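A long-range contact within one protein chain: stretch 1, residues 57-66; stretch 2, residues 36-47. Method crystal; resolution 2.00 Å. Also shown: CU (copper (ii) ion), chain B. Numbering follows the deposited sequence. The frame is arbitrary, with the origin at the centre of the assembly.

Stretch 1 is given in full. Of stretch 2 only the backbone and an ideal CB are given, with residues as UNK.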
# COMPACT_ATOMS: atom_id res chain seq x y z
N THR A 57 -0.94 -12.37 -4.10
CA THR A 57 -1.62 -11.53 -3.11
C THR A 57 -1.08 -11.81 -1.71
O THR A 57 -0.31 -12.76 -1.51
CB THR A 57 -3.14 -11.78 -3.10
OG1 THR A 57 -3.41 -13.08 -2.57
CG2 THR A 57 -3.71 -11.68 -4.51
N TRP A 58 -1.47 -10.98 -0.75
CA TRP A 58 -1.11 -11.20 0.64
C TRP A 58 -2.20 -10.70 1.59
O TRP A 58 -2.96 -9.78 1.27
CB TRP A 58 0.24 -10.56 0.97
CG TRP A 58 0.22 -9.06 1.07
CD1 TRP A 58 -0.01 -8.32 2.19
CD2 TRP A 58 0.48 -8.13 0.01
NE1 TRP A 58 0.07 -6.98 1.89
CE2 TRP A 58 0.37 -6.83 0.56
CE3 TRP A 58 0.78 -8.26 -1.35
CZ2 TRP A 58 0.55 -5.68 -0.20
CZ3 TRP A 58 0.96 -7.11 -2.11
CH2 TRP A 58 0.85 -5.84 -1.53
N LYS A 59 -2.25 -11.32 2.77
CA LYS A 59 -3.22 -10.96 3.80
C LYS A 59 -2.57 -11.16 5.17
O LYS A 59 -2.71 -12.22 5.78
CB LYS A 59 -4.49 -11.80 3.65
CG LYS A 59 -5.62 -11.41 4.59
CD LYS A 59 -6.85 -12.29 4.39
CE LYS A 59 -7.61 -11.94 3.12
NZ LYS A 59 -8.82 -12.79 2.93
N GLY A 60 -1.85 -10.14 5.62
CA GLY A 60 -1.12 -10.21 6.88
C GLY A 60 -2.04 -10.18 8.09
O GLY A 60 -3.10 -9.54 8.05
N LYS A 61 -1.64 -10.86 9.15
CA LYS A 61 -2.37 -10.82 10.42
C LYS A 61 -2.04 -9.53 11.16
O LYS A 61 -1.12 -8.81 10.78
CB LYS A 61 -2.02 -12.03 11.29
CG LYS A 61 -2.32 -13.39 10.65
CD LYS A 61 -3.81 -13.64 10.51
CE LYS A 61 -4.10 -15.03 9.95
NZ LYS A 61 -3.60 -15.19 8.56
N ILE A 62 -2.81 -9.24 12.21
CA ILE A 62 -2.59 -8.03 13.01
C ILE A 62 -1.23 -8.11 13.70
O ILE A 62 -0.91 -9.11 14.34
CB ILE A 62 -3.71 -7.84 14.07
CG1 ILE A 62 -5.06 -7.56 13.40
CG2 ILE A 62 -3.35 -6.69 15.02
CD1 ILE A 62 -5.17 -6.20 12.74
N ASN A 63 -0.43 -7.05 13.55
CA ASN A 63 0.94 -6.97 14.07
C ASN A 63 1.94 -7.93 13.41
O ASN A 63 3.09 -8.02 13.85
CB ASN A 63 0.98 -7.17 15.59
CG ASN A 63 0.04 -6.23 16.33
OD1 ASN A 63 -0.24 -5.12 15.87
ND2 ASN A 63 -0.44 -6.66 17.49
N GLU A 64 1.53 -8.61 12.34
CA GLU A 64 2.43 -9.50 11.61
C GLU A 64 3.31 -8.66 10.69
O GLU A 64 2.80 -7.92 9.84
CB GLU A 64 1.66 -10.54 10.80
CG GLU A 64 2.55 -11.62 10.19
CD GLU A 64 1.78 -12.63 9.34
OE1 GLU A 64 0.67 -12.31 8.88
OE2 GLU A 64 2.31 -13.74 9.14
N GLU A 65 4.62 -8.78 10.87
CA GLU A 65 5.58 -8.04 10.05
C GLU A 65 5.89 -8.83 8.78
O GLU A 65 6.97 -9.41 8.63
CB GLU A 65 6.85 -7.76 10.86
CG GLU A 65 6.59 -6.92 12.10
CD GLU A 65 7.86 -6.38 12.73
OE1 GLU A 65 8.86 -7.13 12.80
OE2 GLU A 65 7.85 -5.21 13.17
N ILE A 66 4.92 -8.83 7.87
CA ILE A 66 4.98 -9.67 6.67
C ILE A 66 5.88 -9.05 5.60
O ILE A 66 5.88 -7.84 5.39
CB ILE A 66 3.56 -9.93 6.10
CG1 ILE A 66 3.59 -11.05 5.06
CG2 ILE A 66 2.97 -8.65 5.49
CD1 ILE A 66 2.22 -11.50 4.61
N UNK A 36 6.41 -3.10 8.99
CA UNK A 36 6.94 -3.01 10.35
C UNK A 36 5.84 -2.55 11.30
O UNK A 36 5.19 -1.53 11.06
CB UNK A 36 8.13 -2.06 10.41
N UNK A 37 5.65 -3.30 12.39
CA UNK A 37 4.64 -2.98 13.39
C UNK A 37 5.22 -2.06 14.45
O UNK A 37 5.38 -2.45 15.61
CB UNK A 37 4.09 -4.26 14.03
N UNK A 38 5.55 -0.83 14.05
CA UNK A 38 6.11 0.15 14.98
C UNK A 38 5.08 0.53 16.05
O UNK A 38 5.42 0.63 17.23
CB UNK A 38 6.58 1.40 14.22
N UNK A 39 3.84 0.73 15.62
CA UNK A 39 2.69 0.81 16.52
C UNK A 39 1.82 -0.43 16.32
O UNK A 39 1.73 -0.96 15.21
CB UNK A 39 1.88 2.09 16.27
N UNK A 40 1.19 -0.89 17.40
CA UNK A 40 0.39 -2.12 17.36
C UNK A 40 -1.04 -1.86 16.89
O UNK A 40 -1.52 -0.73 16.92
CB UNK A 40 0.37 -2.78 18.74
N UNK A 41 -1.71 -2.93 16.47
CA UNK A 41 -3.10 -2.87 16.05
C UNK A 41 -3.32 -2.74 14.55
O UNK A 41 -4.46 -2.58 14.11
CB UNK A 41 -3.78 -1.69 16.75
N UNK A 42 -2.25 -2.80 13.76
CA UNK A 42 -2.34 -2.68 12.31
C UNK A 42 -2.01 -3.99 11.60
O UNK A 42 -1.36 -4.87 12.17
CB UNK A 42 -1.40 -1.58 11.82
N UNK A 43 -2.46 -4.09 10.36
CA UNK A 43 -2.06 -5.18 9.47
C UNK A 43 -1.86 -4.64 8.05
O UNK A 43 -2.13 -3.47 7.79
CB UNK A 43 -3.10 -6.30 9.48
N UNK A 44 -1.38 -5.50 7.16
CA UNK A 44 -1.26 -5.17 5.75
C UNK A 44 -1.86 -6.29 4.91
O UNK A 44 -1.45 -7.45 5.03
CB UNK A 44 0.20 -4.93 5.37
N UNK A 45 -2.83 -5.94 4.06
CA UNK A 45 -3.47 -6.90 3.16
C UNK A 45 -3.75 -6.24 1.82
O UNK A 45 -4.16 -5.08 1.77
CB UNK A 45 -4.76 -7.44 3.77
N UNK A 46 -3.54 -6.98 0.74
CA UNK A 46 -3.80 -6.49 -0.61
C UNK A 46 -5.30 -6.29 -0.80
O UNK A 46 -6.09 -7.15 -0.43
CB UNK A 46 -3.25 -7.46 -1.66
N UNK A 47 -5.68 -5.14 -1.36
CA UNK A 47 -7.08 -4.84 -1.62
C UNK A 47 -7.61 -5.68 -2.78
O UNK A 47 -6.84 -6.07 -3.66
CB UNK A 47 -7.26 -3.35 -1.92
CU CU B . -4.11 0.35 10.95

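At position 36 the CA-to-CB bond points away from stretch 1, and the ideal CB lies 4.2 Å from Glu65 OE2, so many side chains would fit. The residue is Val36.

Position 37 points toward stretch 1, its ideal CB 3.9 Å from Asn63 O and 4.0 Å from Glu65 OE2. With oxygens this near, a small residue fits readily. It is Ala37, and the main contact is made by its backbone: Ala37 N donates to Glu65 OE2 at 3.0 Å.

Positions 38 and 39 point away from stretch 1, which leaves the choice open; they are Lys38 and Asp39. At 40 the bond runs sideways, the ideal CB 3.8 Å from Asn63 OD1, and a long polar chain is among several possibilities. Lys40 occupies it.

Position 41 has phi 96° and psi 6°, where a CB would jam against the preceding carbonyl oxygen; this calls for glycine. Gly41 N donates to Asn63 OD1 at 2.7 Å.

Position 42 points away from stretch 1, yet its ideal CB is 3.4 Å from CU, so a metal ligand such as histidine or cysteine is plausible. His42 binds CU through ND1 at 2.0 Å, while its backbone holds the turn of residues 61 to 64: Asn63 N donates to His42 O at 2.7 Å.

Position 43 points toward stretch 1, its ideal CB 3.5 Å from both Gly60 O and Lys61 O. Two carbonyls favour a donor: asparagine, serine or threonine could serve. Asn43, with chi1 in p, donates from ND2 to Gly60 O at 3.0 Å.

At 44 the bond runs sideways, with Trp58 NE1 4.0 Å from the ideal CB. That indole donor invites a short acceptor, such as serine, threonine or aspartate. Ser44 accepts from Trp58 NE1 through OG at 3.2 Å, near the plane of the ring, and its backbone O accepts from Gly60 N at 2.8 Å.

Position 45 is bridged to Lys59, its ideal CB only 3.8 Å from Lys59 CA. A small residue suits this close approach, and it is Ala45.

Position 46 lies over the Trp58 indole, and an aliphatic chain such as leucine, isoleucine or methionine would suit. Leu46 sets its CB 4.1 Å from the centroid of the six-membered ring, over the face; Leu46 N donates to Trp58 O at 2.9 Å.

Position 47 points away, unconstrained by stretch 1, and holds Met47.

Stretch 2 (36-47) VAKDKGHNSALM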
# COMPACT_ATOMS: atom_id res chain seq x y z
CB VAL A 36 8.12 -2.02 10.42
CG1 VAL A 36 8.77 -2.05 11.80
CG2 VAL A 36 9.14 -2.33 9.33
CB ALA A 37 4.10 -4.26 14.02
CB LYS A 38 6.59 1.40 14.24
CG LYS A 38 7.40 2.36 15.11
CD LYS A 38 8.27 3.29 14.28
CE LYS A 38 9.12 4.19 15.15
NZ LYS A 38 10.07 5.01 14.36
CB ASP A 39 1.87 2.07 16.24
CG ASP A 39 2.61 3.35 16.62
OD1 ASP A 39 3.30 3.36 17.66
OD2 ASP A 39 2.49 4.35 15.88
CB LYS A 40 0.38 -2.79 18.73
CG LYS A 40 1.76 -3.08 19.31
CD LYS A 40 2.56 -4.04 18.44
CE LYS A 40 3.86 -4.44 19.12
NZ LYS A 40 4.66 -5.40 18.29
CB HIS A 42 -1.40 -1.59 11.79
CG HIS A 42 -1.55 -0.27 12.48
ND1 HIS A 42 -2.60 0.58 12.24
CD2 HIS A 42 -0.77 0.34 13.41
CE1 HIS A 42 -2.47 1.66 13.00
NE2 HIS A 42 -1.37 1.54 13.71
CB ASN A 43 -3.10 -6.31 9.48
CG ASN A 43 -4.29 -6.04 8.57
OD1 ASN A 43 -4.92 -4.97 8.63
ND2 ASN A 43 -4.62 -7.01 7.73
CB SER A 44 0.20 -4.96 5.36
OG SER A 44 0.31 -4.62 3.99
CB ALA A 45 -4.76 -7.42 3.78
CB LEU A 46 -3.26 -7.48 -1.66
CG LEU A 46 -3.34 -7.06 -3.13
CD1 LEU A 46 -2.39 -5.91 -3.42
CD2 LEU A 46 -3.04 -8.25 -4.03
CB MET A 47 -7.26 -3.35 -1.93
CG MET A 47 -6.82 -2.42 -0.80
SD MET A 47 -7.32 -0.71 -1.04
CE MET A 47 -9.09 -0.83 -0.80
O HOH W 1 0.48 -3.23 14.01
O HOH W 2 0.11 -7.34 8.54
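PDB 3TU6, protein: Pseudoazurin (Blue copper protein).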